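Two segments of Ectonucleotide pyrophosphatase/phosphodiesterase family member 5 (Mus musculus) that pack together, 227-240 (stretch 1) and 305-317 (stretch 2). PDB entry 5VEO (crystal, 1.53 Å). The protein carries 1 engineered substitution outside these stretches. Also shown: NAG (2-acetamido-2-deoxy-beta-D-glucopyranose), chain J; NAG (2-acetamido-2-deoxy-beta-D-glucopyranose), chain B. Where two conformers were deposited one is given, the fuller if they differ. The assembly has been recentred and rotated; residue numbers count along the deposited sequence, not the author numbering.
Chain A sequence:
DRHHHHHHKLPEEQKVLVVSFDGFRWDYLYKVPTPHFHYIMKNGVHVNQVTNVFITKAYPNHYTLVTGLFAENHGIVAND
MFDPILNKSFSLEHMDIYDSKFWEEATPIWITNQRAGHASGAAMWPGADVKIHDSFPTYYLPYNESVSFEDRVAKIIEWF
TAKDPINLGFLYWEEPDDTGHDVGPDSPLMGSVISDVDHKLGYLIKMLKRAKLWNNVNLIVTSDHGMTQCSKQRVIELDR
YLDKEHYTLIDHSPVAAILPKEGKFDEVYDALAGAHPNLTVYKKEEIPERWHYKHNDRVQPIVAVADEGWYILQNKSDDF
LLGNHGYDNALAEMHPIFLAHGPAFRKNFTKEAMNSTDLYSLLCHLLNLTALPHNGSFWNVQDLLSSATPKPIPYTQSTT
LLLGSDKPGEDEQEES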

# COMPACT_ATOMS: atom_id res chain seq x y z
N MET A 227 9.14 0.42 -6.47
CA MET A 227 9.14 -0.36 -7.71
C MET A 227 10.58 -0.72 -8.05
O MET A 227 11.49 0.07 -7.79
CB MET A 227 8.51 0.45 -8.85
CG MET A 227 8.20 -0.30 -10.14
SD MET A 227 6.77 -1.42 -10.04
CE MET A 227 5.44 -0.26 -9.84
N THR A 228 10.78 -1.90 -8.60
CA THR A 228 12.11 -2.31 -9.03
C THR A 228 12.05 -2.88 -10.44
O THR A 228 11.01 -3.35 -10.91
CB THR A 228 12.78 -3.31 -8.04
OG1 THR A 228 14.21 -3.33 -8.25
CG2 THR A 228 12.34 -4.69 -8.24
N GLN A 229 13.19 -2.79 -11.12
CA GLN A 229 13.31 -3.21 -12.51
C GLN A 229 13.42 -4.72 -12.61
O GLN A 229 14.28 -5.35 -11.97
CB GLN A 229 14.52 -2.55 -13.16
CG GLN A 229 14.59 -2.71 -14.66
CD GLN A 229 13.68 -1.74 -15.42
OE1 GLN A 229 13.24 -0.73 -14.88
NE2 GLN A 229 13.42 -2.04 -16.67
N CYS A 230 12.61 -5.29 -13.49
CA CYS A 230 12.63 -6.70 -13.82
C CYS A 230 13.17 -6.91 -15.23
O CYS A 230 13.34 -5.97 -16.01
CB CYS A 230 11.24 -7.30 -13.67
SG CYS A 230 10.69 -7.25 -11.92
N SER A 231 13.42 -8.18 -15.56
CA SER A 231 14.07 -8.54 -16.81
C SER A 231 13.70 -9.96 -17.21
O SER A 231 13.66 -10.84 -16.35
CB SER A 231 15.58 -8.46 -16.70
OG SER A 231 16.20 -8.93 -17.90
N LYS A 232 13.54 -10.18 -18.52
CA LYS A 232 13.36 -11.54 -19.01
C LYS A 232 14.59 -12.41 -18.79
O LYS A 232 14.48 -13.64 -18.85
CB LYS A 232 12.94 -11.50 -20.48
CG LYS A 232 11.51 -10.99 -20.60
CD LYS A 232 10.97 -10.96 -22.01
CE LYS A 232 9.45 -10.88 -21.98
NZ LYS A 232 8.85 -10.68 -23.32
N GLN A 233 15.74 -11.81 -18.48
CA GLN A 233 16.93 -12.54 -18.08
C GLN A 233 16.94 -12.90 -16.60
O GLN A 233 17.88 -13.58 -16.16
CB GLN A 233 18.19 -11.71 -18.38
CG GLN A 233 18.30 -11.34 -19.84
CD GLN A 233 18.44 -12.56 -20.70
OE1 GLN A 233 19.40 -13.33 -20.56
NE2 GLN A 233 17.47 -12.77 -21.58
N ARG A 234 15.93 -12.48 -15.84
CA ARG A 234 15.84 -12.76 -14.40
C ARG A 234 14.46 -13.38 -14.11
O ARG A 234 13.61 -12.77 -13.44
CB ARG A 234 16.06 -11.50 -13.58
CG ARG A 234 17.48 -10.95 -13.70
CD ARG A 234 17.72 -9.86 -12.68
NE ARG A 234 16.88 -8.68 -12.84
CZ ARG A 234 17.20 -7.62 -13.57
NH1 ARG A 234 18.33 -7.60 -14.26
NH2 ARG A 234 16.38 -6.58 -13.61
N VAL A 235 14.26 -14.60 -14.59
CA VAL A 235 13.01 -15.32 -14.44
C VAL A 235 13.26 -16.67 -13.77
O VAL A 235 14.18 -17.41 -14.16
CB VAL A 235 12.31 -15.52 -15.80
CG1 VAL A 235 11.15 -16.46 -15.67
CG2 VAL A 235 11.83 -14.18 -16.34
N ILE A 236 12.43 -16.99 -12.79
CA ILE A 236 12.36 -18.32 -12.18
C ILE A 236 11.07 -18.95 -12.68
O ILE A 236 9.98 -18.42 -12.44
CB ILE A 236 12.37 -18.24 -10.65
CG1 ILE A 236 13.59 -17.48 -10.14
CG2 ILE A 236 12.30 -19.64 -10.05
CD1 ILE A 236 13.27 -16.46 -9.11
N GLU A 237 11.19 -20.07 -13.38
CA GLU A 237 10.03 -20.72 -14.00
C GLU A 237 9.68 -21.97 -13.20
O GLU A 237 10.45 -22.94 -13.19
CB GLU A 237 10.32 -21.05 -15.46
CG GLU A 237 9.08 -21.46 -16.21
CD GLU A 237 9.37 -21.83 -17.66
OE1 GLU A 237 10.32 -21.26 -18.25
OE2 GLU A 237 8.65 -22.70 -18.20
N LEU A 238 8.53 -21.93 -12.52
CA LEU A 238 8.22 -22.98 -11.55
C LEU A 238 8.09 -24.34 -12.21
O LEU A 238 8.43 -25.35 -11.60
CB LEU A 238 6.93 -22.64 -10.80
CG LEU A 238 6.99 -21.41 -9.89
CD1 LEU A 238 5.67 -21.12 -9.20
CD2 LEU A 238 8.09 -21.53 -8.86
N ASP A 239 7.58 -24.39 -13.43
CA ASP A 239 7.35 -25.70 -14.02
C ASP A 239 8.64 -26.36 -14.48
O ASP A 239 8.60 -27.51 -14.95
CB ASP A 239 6.30 -25.59 -15.14
CG ASP A 239 6.76 -24.82 -16.35
OD1 ASP A 239 7.85 -24.21 -16.30
OD2 ASP A 239 6.00 -24.82 -17.35
N ARG A 240 9.79 -25.70 -14.31
CA ARG A 240 11.06 -26.40 -14.43
C ARG A 240 11.33 -27.29 -13.23
O ARG A 240 12.16 -28.20 -13.33
CB ARG A 240 12.21 -25.40 -14.57
CG ARG A 240 12.28 -24.68 -15.94
CD ARG A 240 13.62 -23.94 -16.12
NE ARG A 240 14.74 -24.70 -15.54
CZ ARG A 240 16.00 -24.31 -15.49
NH1 ARG A 240 16.38 -23.14 -16.00
NH2 ARG A 240 16.90 -25.10 -14.93
N VAL A 305 10.00 -16.61 -1.99
CA VAL A 305 10.23 -15.19 -2.17
C VAL A 305 11.37 -15.00 -3.16
O VAL A 305 12.50 -15.47 -2.94
CB VAL A 305 10.58 -14.50 -0.83
CG1 VAL A 305 10.84 -13.02 -1.08
CG2 VAL A 305 9.48 -14.73 0.20
N ALA A 306 11.09 -14.30 -4.25
CA ALA A 306 12.13 -13.97 -5.23
C ALA A 306 12.95 -12.79 -4.74
O ALA A 306 12.42 -11.85 -4.12
CB ALA A 306 11.53 -13.64 -6.59
N ASP A 307 14.25 -12.84 -5.02
CA ASP A 307 15.13 -11.71 -4.77
C ASP A 307 14.75 -10.52 -5.64
O ASP A 307 14.10 -10.65 -6.69
CB ASP A 307 16.59 -12.08 -5.03
CG ASP A 307 17.14 -13.06 -4.01
OD1 ASP A 307 16.67 -13.08 -2.82
OD2 ASP A 307 18.07 -13.79 -4.40
N GLU A 308 15.16 -9.34 -5.18
CA GLU A 308 14.89 -8.09 -5.88
C GLU A 308 15.18 -8.19 -7.37
O GLU A 308 16.28 -8.56 -7.79
CB GLU A 308 15.74 -6.98 -5.25
CG GLU A 308 15.34 -5.64 -5.75
CD GLU A 308 16.09 -4.52 -5.07
OE1 GLU A 308 17.31 -4.63 -4.85
OE2 GLU A 308 15.44 -3.50 -4.79
N GLY A 309 14.19 -7.82 -8.18
CA GLY A 309 14.35 -7.76 -9.63
C GLY A 309 14.18 -9.08 -10.35
O GLY A 309 14.33 -9.11 -11.58
N TRP A 310 13.85 -10.14 -9.63
CA TRP A 310 13.56 -11.45 -10.20
C TRP A 310 12.05 -11.67 -10.28
O TRP A 310 11.28 -11.20 -9.43
CB TRP A 310 14.22 -12.56 -9.36
CG TRP A 310 15.69 -12.62 -9.63
CD1 TRP A 310 16.65 -11.80 -9.12
CD2 TRP A 310 16.35 -13.48 -10.56
NE1 TRP A 310 17.87 -12.11 -9.66
CE2 TRP A 310 17.72 -13.15 -10.53
CE3 TRP A 310 15.92 -14.51 -11.39
CZ2 TRP A 310 18.66 -13.80 -11.33
CZ3 TRP A 310 16.86 -15.18 -12.15
CH2 TRP A 310 18.21 -14.82 -12.11
N TYR A 311 11.64 -12.39 -11.33
CA TYR A 311 10.23 -12.65 -11.61
C TYR A 311 9.95 -14.14 -11.49
O TYR A 311 10.74 -14.96 -11.96
CB TYR A 311 9.83 -12.19 -13.02
CG TYR A 311 8.56 -11.38 -13.05
CD1 TYR A 311 8.62 -9.99 -13.17
CD2 TYR A 311 7.31 -11.99 -12.97
CE1 TYR A 311 7.48 -9.23 -13.18
CE2 TYR A 311 6.15 -11.22 -12.97
CZ TYR A 311 6.24 -9.84 -13.09
OH TYR A 311 5.12 -9.05 -13.12
N ILE A 312 8.84 -14.48 -10.85
CA ILE A 312 8.38 -15.86 -10.79
C ILE A 312 7.28 -16.06 -11.82
O ILE A 312 6.25 -15.38 -11.77
CB ILE A 312 7.87 -16.24 -9.40
CG1 ILE A 312 8.90 -15.89 -8.34
CG2 ILE A 312 7.48 -17.73 -9.37
CD1 ILE A 312 8.38 -16.05 -6.94
N LEU A 313 7.51 -16.99 -12.74
CA LEU A 313 6.53 -17.37 -13.75
C LEU A 313 6.16 -18.82 -13.50
O LEU A 313 7.03 -19.66 -13.28
CB LEU A 313 7.07 -17.22 -15.17
CG LEU A 313 6.90 -15.83 -15.81
CD1 LEU A 313 7.67 -14.76 -15.14
CD2 LEU A 313 7.30 -15.90 -17.28
N GLN A 314 4.86 -19.11 -13.51
CA GLN A 314 4.49 -20.49 -13.31
C GLN A 314 4.86 -21.30 -14.53
O GLN A 314 5.40 -22.40 -14.41
CB GLN A 314 3.00 -20.61 -13.01
CG GLN A 314 2.68 -22.01 -12.60
CD GLN A 314 1.28 -22.13 -12.08
OE1 GLN A 314 0.41 -21.33 -12.41
NE2 GLN A 314 1.07 -23.13 -11.25
N ASN A 315 4.60 -20.76 -15.71
CA ASN A 315 5.11 -21.37 -16.93
C ASN A 315 5.43 -20.25 -17.92
O ASN A 315 5.34 -19.06 -17.60
CB ASN A 315 4.13 -22.43 -17.45
CG ASN A 315 2.82 -21.85 -17.94
OD1 ASN A 315 2.70 -20.66 -18.20
ND2 ASN A 315 1.81 -22.71 -18.08
N LYS A 316 5.84 -20.66 -19.12
CA LYS A 316 6.42 -19.74 -20.10
C LYS A 316 5.49 -18.60 -20.46
O LYS A 316 5.96 -17.55 -20.91
CB LYS A 316 6.78 -20.49 -21.38
CG LYS A 316 7.76 -21.61 -21.20
CD LYS A 316 9.10 -21.28 -21.79
CE LYS A 316 10.07 -22.41 -21.55
NZ LYS A 316 11.23 -21.98 -20.74
N SER A 317 4.18 -18.78 -20.32
CA SER A 317 3.21 -17.78 -20.76
C SER A 317 2.59 -17.02 -19.59
O SER A 317 1.60 -16.31 -19.79
CB SER A 317 2.12 -18.45 -21.59
OG SER A 317 1.26 -19.21 -20.76
C1 NAG J . 0.51 -22.30 -18.55
C2 NAG J . 0.20 -22.90 -19.94
C3 NAG J . -1.19 -22.46 -20.40
C4 NAG J . -2.24 -22.77 -19.34
C5 NAG J . -1.83 -22.10 -18.04
C6 NAG J . -2.79 -22.34 -16.90
C7 NAG J . 2.21 -23.26 -21.32
C8 NAG J . 3.14 -22.64 -22.31
N2 NAG J . 1.20 -22.48 -20.90
O3 NAG J . -1.52 -23.11 -21.63
O4 NAG J . -3.51 -22.28 -19.76
O5 NAG J . -0.55 -22.62 -17.63
O6 NAG J . -2.89 -23.72 -16.58
O7 NAG J . 2.35 -24.41 -20.91
C1 NAG B . 20.78 -13.89 -7.05
C2 NAG B . 21.18 -12.78 -6.11
C3 NAG B . 22.70 -12.55 -6.14
C4 NAG B . 23.49 -13.85 -6.03
C5 NAG B . 22.94 -14.91 -6.97
C6 NAG B . 23.58 -16.27 -6.78
C7 NAG B . 19.89 -10.72 -5.64
C8 NAG B . 19.28 -9.48 -6.25
N2 NAG B . 20.49 -11.55 -6.50
O3 NAG B . 23.05 -11.71 -5.05
O4 NAG B . 24.85 -13.59 -6.40
O5 NAG B . 21.54 -15.09 -6.74
O6 NAG B . 23.48 -16.98 -8.00
O7 NAG B . 19.85 -10.93 -4.44
O HOH W 1 12.73 -10.07 -13.53

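The two stretches meet as neighbouring parallel β-strands, extended at one end by an arginine and a water and at the other by a salt bridge. Strand 235-237 runs beside strand 311-313, with Val235 opposite Tyr311, Ile236 opposite Ile312 and Glu237 opposite Leu313.

The backbone ladder has the alternating pattern of a parallel sheet. Tyr311 N donates to Arg234 O (2.9 Å), and Ile236 N donates to Tyr311 O (2.8 Å). Leu313 N then donates to Ile236 O (2.9 Å), and Leu238 N to Leu313 O (2.8 Å). Each strand thus gives and receives in turn. Past the strand, where stretch 1 bends into a 3-10 segment, Asp239 N makes a weak hydrogen bond to Gln314 O (3.1 Å).

Two turns lead into the strands. A type I turn spans Ser231 to Arg234, and a type II turn spans Asp307 to Trp310. Gly309 sits in the second turn with positive phi, a conformation that favours glycine. An ideal CB there would lie only 3.1 Å from Gln229 O, so the close packing also suits a residue without a side chain.

Arg234 ties this end together. Its NE donates to Gly309 O (2.9 Å), while its NH2 donates to Gln229 O (2.9 Å) within its own stretch. Its aliphatic part packs on Trp310: Arg234 CB lies over the face of the six-membered ring, 3.7 Å from the centroid, in a CH-pi contact. A water fills the gap between the backbones. It accepts from Ser231 N (2.9 Å) and lies 2.8 Å from Arg234 O and 2.7 Å from Gly309 O.

Side chains alternate between the two faces of the sheet. On one face, Val235 CG1 meets Leu313 CD1 at 3.9 Å. On the other, Ile236 CG1 packs against Trp310 CE3 (4.0 Å) and its CD1 approaches Ala306 CB (4.2 Å). Leu238 CG adds a contact with Ile312 CG2 (3.7 Å). These apolar groups bury surface without needing polar partners. Nearer the turns, Cys230 SG touches Tyr311 CD1 at 3.7 Å, approaching the ring obliquely.

At the far end, Glu237 lies on the same face as Val235 and Leu313. Its extended side chain reaches Lys316, and Glu237 OE1 and Lys316 NZ form a 2.7 Å salt bridge between opposite charges. Next to it, Asn315 is glycosylated: its ND2 is bonded to C1 of the chain J NAG (1.4 Å). The N2 of that sugar donates to Ser317 OG (3.3 Å).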